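Local coordinates for F5/8 type C domain protein (Bacteroides ovatus, PDB 4ZRX), which probably hydrolyses alpha-L-fucosides with a TIM-barrel catalytic domain and carries a C-terminal F5/8 type C domain likely to bind sugar, at residues E5-S17 / D25-Y37. Sequence-based numbering, arbitrary orientation.
Sequences ENYYVKHVEFPQS and DMAARLVPTPQQY. With EDO (1,2-ethanediol), chain C.
Tyr8 pairs with Leu30 and Val9 with Val31 in a two-stranded parallel ladder, connected through strand 11-13 and helix 20-27, at the edge of the TIM-barrel-like domain expected of an alpha-L-fucosidase, where strand 11-13 runs antiparallel to strand 279-290. Backbone bonds Tyr8 N to Arg29 O, Val31 N to Tyr8 O and Lys10 N to Val31 O (2.8 to 2.9 Å) define the register. Packing is tightest round the selenomethionine Met26. Its chain bends at chi3 (82°), bringing CE to an unusually close 3.3 Å from Val12 CG2, while SE lies 4.0 Å from Phe14 CD1 at the ring edge, a Met-aromatic contact. The face with exposed Val9 is looser: Val9 CG2 meets Val31 CG2 at 4.0 Å. By the Tyr8 hydroxyl, Arg29 NH1 donates nearly straight (170°) to Asn6 O, from above the carbonyl plane, while Arg29 NH2 bonds to Tyr8 OH and makes a salt bridge to Asp25 OD1 at 2.7 Å. A leucine in its place would probably leave the Asp25 carboxylate without its salt-bridge mate and Asn6 O without this donor. In a capping box, Gln36 N donates to Thr33 OG1 and Thr33 N to a lone pair of Gln36 OE1 at 3.0 Å; Gln36 NE2 bonds to Trp282 O.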
loop_
_atom_site.group_PDB
_atom_site.type_symbol
_atom_site.label_atom_id
_atom_site.label_comp_id
_atom_site.label_asym_id
_atom_site.label_seq_id
_atom_site.Cartn_x
_atom_site.Cartn_y
_atom_site.Cartn_z
ATOM N N GLU A 5 -35.147 14.889 4.639
ATOM C CA GLU A 5 -33.929 14.060 4.766
ATOM C C GLU A 5 -32.780 14.816 5.385
ATOM O O GLU A 5 -32.156 15.627 4.689
ATOM C CB GLU A 5 -33.466 13.578 3.388
ATOM N N ASN A 6 -32.411 14.489 6.626
ATOM C CA ASN A 6 -31.266 15.112 7.264
ATOM C C ASN A 6 -30.049 14.159 7.402
ATOM O O ASN A 6 -30.214 12.948 7.467
ATOM C CB ASN A 6 -31.616 15.594 8.664
ATOM C CG ASN A 6 -32.023 14.453 9.583
ATOM O OD1 ASN A 6 -33.091 13.842 9.380
ATOM N ND2 ASN A 6 -31.200 14.153 10.584
ATOM N N TYR A 7 -28.880 14.768 7.513
ATOM C CA TYR A 7 -27.611 14.049 7.577
ATOM C C TYR A 7 -26.817 14.543 8.771
ATOM O O TYR A 7 -26.957 15.706 9.208
ATOM C CB TYR A 7 -26.822 14.236 6.275
ATOM C CG TYR A 7 -27.647 13.817 5.078
ATOM C CD1 TYR A 7 -27.793 12.482 4.750
ATOM C CD2 TYR A 7 -28.356 14.751 4.328
ATOM C CE1 TYR A 7 -28.591 12.077 3.678
ATOM C CE2 TYR A 7 -29.163 14.351 3.250
ATOM C CZ TYR A 7 -29.263 13.020 2.944
ATOM O OH TYR A 7 -30.081 12.646 1.937
ATOM N N TYR A 8 -25.977 13.665 9.290
ATOM C CA TYR A 8 -25.084 13.984 10.389
ATOM C C TYR A 8 -23.693 14.141 9.844
ATOM O O TYR A 8 -23.131 13.172 9.286
ATOM C CB TYR A 8 -25.070 12.830 11.386
ATOM C CG TYR A 8 -26.445 12.453 11.790
ATOM C CD1 TYR A 8 -27.202 13.326 12.601
ATOM C CD2 TYR A 8 -27.035 11.270 11.372
ATOM C CE1 TYR A 8 -28.482 12.987 12.995
ATOM C CE2 TYR A 8 -28.350 10.956 11.766
ATOM C CZ TYR A 8 -29.046 11.808 12.576
ATOM O OH TYR A 8 -30.350 11.472 12.910
ATOM N N VAL A 9 -23.106 15.320 9.956
ATOM C CA VAL A 9 -21.761 15.544 9.424
ATOM C C VAL A 9 -20.727 15.012 10.418
ATOM O O VAL A 9 -20.640 15.499 11.528
ATOM C CB VAL A 9 -21.501 17.036 9.066
ATOM C CG1 VAL A 9 -20.143 17.235 8.530
ATOM C CG2 VAL A 9 -22.514 17.541 8.047
ATOM N N LYS A 10 -19.944 13.994 9.979
ATOM C CA LYS A 10 -18.717 13.485 10.651
ATOM C C LYS A 10 -18.898 12.648 11.886
ATOM O O LYS A 10 -18.111 11.717 12.124
ATOM C CB LYS A 10 -17.693 14.614 10.893
ATOM C CG LYS A 10 -16.307 14.143 11.246
ATOM C CD LYS A 10 -15.357 15.351 11.327
ATOM C CE LYS A 10 -14.044 15.031 12.039
ATOM N NZ LYS A 10 -13.131 16.223 11.988
ATOM N N HIS A 11 -19.925 12.955 12.681
ATOM C CA HIS A 11 -20.210 12.215 13.910
ATOM C C HIS A 11 -21.687 12.159 14.173
ATOM O O HIS A 11 -22.400 13.122 13.864
ATOM C CB HIS A 11 -19.440 12.898 15.051
ATOM C CG HIS A 11 -19.696 12.336 16.400
ATOM N ND1 HIS A 11 -20.242 13.101 17.408
ATOM C CD2 HIS A 11 -19.464 11.115 16.935
ATOM C CE1 HIS A 11 -20.337 12.367 18.504
ATOM N NE2 HIS A 11 -19.868 11.163 18.249
ATOM N N VAL A 12 -22.143 11.026 14.680
ATOM C CA VAL A 12 -23.481 10.919 15.204
ATOM C C VAL A 12 -23.453 10.113 16.490
ATOM O O VAL A 12 -22.762 9.132 16.587
ATOM C CB VAL A 12 -24.456 10.279 14.159
ATOM C CG1 VAL A 12 -24.042 8.833 13.738
ATOM C CG2 VAL A 12 -25.866 10.263 14.686
ATOM N N GLU A 13 -24.227 10.568 17.485
ATOM C CA GLU A 13 -24.405 9.879 18.759
ATOM C C GLU A 13 -25.760 9.171 18.729
ATOM O O GLU A 13 -26.763 9.806 18.418
ATOM C CB GLU A 13 -24.402 10.912 19.904
ATOM C CG GLU A 13 -23.061 11.595 20.106
ATOM C CD GLU A 13 -23.099 13.132 19.980
ATOM O OE1 GLU A 13 -23.812 13.688 19.098
ATOM O OE2 GLU A 13 -22.356 13.781 20.735
ATOM N N PHE A 14 -25.811 7.889 19.051
ATOM C CA PHE A 14 -27.070 7.186 19.071
ATOM C C PHE A 14 -27.726 7.492 20.437
ATOM O O PHE A 14 -27.040 7.480 21.465
ATOM C CB PHE A 14 -26.888 5.689 18.933
ATOM C CG PHE A 14 -26.179 5.272 17.694
ATOM C CD1 PHE A 14 -26.472 5.860 16.451
ATOM C CD2 PHE A 14 -25.245 4.244 17.756
ATOM C CE1 PHE A 14 -25.801 5.446 15.294
ATOM C CE2 PHE A 14 -24.566 3.832 16.586
ATOM C CZ PHE A 14 -24.877 4.437 15.357
ATOM N N PRO A 15 -29.028 7.806 20.437
ATOM C CA PRO A 15 -29.751 7.958 21.720
ATOM C C PRO A 15 -29.682 6.688 22.550
ATOM O O PRO A 15 -29.565 5.590 22.015
ATOM C CB PRO A 15 -31.198 8.217 21.297
ATOM C CG PRO A 15 -31.123 8.690 19.906
ATOM C CD PRO A 15 -29.890 8.104 19.282
ATOM N N GLN A 16 -29.814 6.852 23.851
ATOM C CA GLN A 16 -29.384 5.825 24.798
ATOM C C GLN A 16 -29.967 4.426 24.602
ATOM O O GLN A 16 -29.273 3.449 24.795
ATOM C CB GLN A 16 -29.648 6.278 26.232
ATOM C CG GLN A 16 -28.508 5.975 27.187
ATOM C CD GLN A 16 -28.782 6.559 28.550
ATOM O OE1 GLN A 16 -29.938 6.734 28.935
ATOM N NE2 GLN A 16 -27.731 6.876 29.284
ATOM N N SER A 17 -31.219 4.305 24.244
ATOM C CA SER A 17 -31.739 2.972 23.990
ATOM C C SER A 17 -32.289 2.916 22.576
ATOM O O SER A 17 -33.399 2.474 22.336
ATOM C CB SER A 17 -32.779 2.593 25.050
ATOM O OG SER A 17 -33.841 3.526 25.066
ATOM N N ASP A 25 -30.510 3.411 10.621
ATOM C CA ASP A 25 -31.083 4.587 9.960
ATOM C C ASP A 25 -30.175 5.809 10.128
ATOM O O ASP A 25 -29.910 6.546 9.179
ATOM C CB ASP A 25 -32.494 4.866 10.583
ATOM C CG ASP A 25 -33.249 5.961 9.886
ATOM O OD1 ASP A 25 -32.931 7.136 10.086
ATOM O OD2 ASP A 25 -34.246 5.648 9.199
HETATM N N MSE A 26 -29.665 6.006 11.345
HETATM C CA MSE A 26 -28.788 7.113 11.608
HETATM C C MSE A 26 -27.434 6.886 10.908
HETATM O O MSE A 26 -26.875 7.785 10.286
HETATM C CB MSE A 26 -28.627 7.309 13.109
HETATM C CG MSE A 26 -29.962 7.746 13.754
HETATM SE SE MSE A 26 -29.759 7.973 15.668
HETATM C CE MSE A 26 -29.013 9.766 15.657
ATOM N N ALA A 27 -26.939 5.668 11.001
ATOM C CA ALA A 27 -25.641 5.330 10.367
ATOM C C ALA A 27 -25.633 5.633 8.859
ATOM O O ALA A 27 -24.654 6.110 8.295
ATOM C CB ALA A 27 -25.323 3.835 10.584
ATOM N N ALA A 28 -26.764 5.338 8.213
ATOM C CA ALA A 28 -26.918 5.533 6.796
ATOM C C ALA A 28 -26.840 6.995 6.415
ATOM O O ALA A 28 -26.623 7.321 5.240
ATOM C CB ALA A 28 -28.271 4.917 6.318
ATOM N N ARG A 29 -27.065 7.894 7.374
ATOM C CA ARG A 29 -27.101 9.311 7.058
ATOM C C ARG A 29 -25.953 10.079 7.639
ATOM O O ARG A 29 -25.976 11.305 7.726
ATOM C CB ARG A 29 -28.438 9.879 7.533
ATOM C CG ARG A 29 -29.575 9.302 6.739
ATOM C CD ARG A 29 -30.914 9.825 7.212
ATOM N NE ARG A 29 -31.239 9.288 8.524
ATOM C CZ ARG A 29 -31.263 9.978 9.659
ATOM N NH1 ARG A 29 -30.973 11.276 9.701
ATOM N NH2 ARG A 29 -31.582 9.361 10.786
ATOM N N LEU A 30 -24.894 9.350 8.002
ATOM C CA LEU A 30 -23.657 9.936 8.454
ATOM C C LEU A 30 -22.770 10.234 7.248
ATOM O O LEU A 30 -22.562 9.359 6.415
ATOM C CB LEU A 30 -22.965 8.969 9.386
ATOM C CG LEU A 30 -21.559 9.290 9.876
ATOM C CD1 LEU A 30 -21.573 10.555 10.730
ATOM C CD2 LEU A 30 -21.014 8.137 10.673
ATOM N N VAL A 31 -22.271 11.449 7.152
ATOM C CA VAL A 31 -21.663 11.956 5.938
ATOM C C VAL A 31 -20.312 12.671 6.213
ATOM O O VAL A 31 -20.112 13.151 7.296
ATOM C CB VAL A 31 -22.600 12.883 5.152
ATOM C CG1 VAL A 31 -23.869 12.178 4.832
ATOM C CG2 VAL A 31 -22.830 14.192 5.871
ATOM N N PRO A 32 -19.382 12.696 5.244
ATOM C CA PRO A 32 -18.115 13.446 5.411
ATOM C C PRO A 32 -18.306 14.960 5.485
ATOM O O PRO A 32 -19.294 15.517 4.959
ATOM C CB PRO A 32 -17.298 13.102 4.127
ATOM C CG PRO A 32 -18.353 12.601 3.137
ATOM C CD PRO A 32 -19.437 11.989 3.949
ATOM N N THR A 33 -17.347 15.631 6.131
ATOM C CA THR A 33 -17.197 17.088 5.963
ATOM C C THR A 33 -16.809 17.374 4.535
ATOM O O THR A 33 -16.320 16.491 3.837
ATOM C CB THR A 33 -16.085 17.633 6.882
ATOM O OG1 THR A 33 -14.831 17.077 6.498
ATOM C CG2 THR A 33 -16.323 17.305 8.288
ATOM N N PRO A 34 -16.923 18.650 4.086
ATOM C CA PRO A 34 -16.377 18.991 2.767
ATOM C C PRO A 34 -14.886 18.669 2.647
ATOM O O PRO A 34 -14.433 18.264 1.572
ATOM C CB PRO A 34 -16.592 20.507 2.683
ATOM C CG PRO A 34 -17.812 20.692 3.505
ATOM C CD PRO A 34 -17.594 19.820 4.703
ATOM N N GLN A 35 -14.150 18.848 3.728
ATOM C CA GLN A 35 -12.689 18.563 3.694
ATOM C C GLN A 35 -12.416 17.065 3.528
ATOM O O GLN A 35 -11.526 16.657 2.766
ATOM C CB GLN A 35 -12.005 19.100 4.934
ATOM C CG GLN A 35 -12.111 20.634 5.093
ATOM C CD GLN A 35 -13.352 21.113 5.896
ATOM O OE1 GLN A 35 -14.362 20.465 6.016
ATOM N NE2 GLN A 35 -13.223 22.296 6.466
ATOM N N GLN A 36 -13.176 16.256 4.228
ATOM C CA GLN A 36 -13.027 14.806 4.076
ATOM C C GLN A 36 -13.427 14.333 2.711
ATOM O O GLN A 36 -12.833 13.397 2.175
ATOM C CB GLN A 36 -13.826 14.093 5.129
ATOM C CG GLN A 36 -13.267 14.208 6.517
ATOM C CD GLN A 36 -14.208 13.541 7.489
ATOM O OE1 GLN A 36 -15.415 13.890 7.534
ATOM N NE2 GLN A 36 -13.724 12.598 8.266
ATOM N N TYR A 37 -14.453 14.944 2.149
ATOM C CA TYR A 37 -14.918 14.571 0.824
ATOM C C TYR A 37 -13.926 14.945 -0.212
ATOM O O TYR A 37 -13.576 14.138 -1.081
ATOM C CB TYR A 37 -16.261 15.251 0.567
ATOM C CG TYR A 37 -16.940 14.816 -0.672
ATOM C CD1 TYR A 37 -17.529 13.583 -0.760
ATOM C CD2 TYR A 37 -16.999 15.625 -1.753
ATOM C CE1 TYR A 37 -18.183 13.198 -1.948
ATOM C CE2 TYR A 37 -17.671 15.253 -2.898
ATOM C CZ TYR A 37 -18.267 14.080 -2.970
ATOM O OH TYR A 37 -18.861 13.662 -4.115
HETATM C C1 EDO C . -19.382 16.818 1.537
HETATM O O1 EDO C . -19.987 18.102 1.721
HETATM C C2 EDO C . -20.412 15.711 1.510
HETATM O O2 EDO C . -20.794 15.276 2.812
#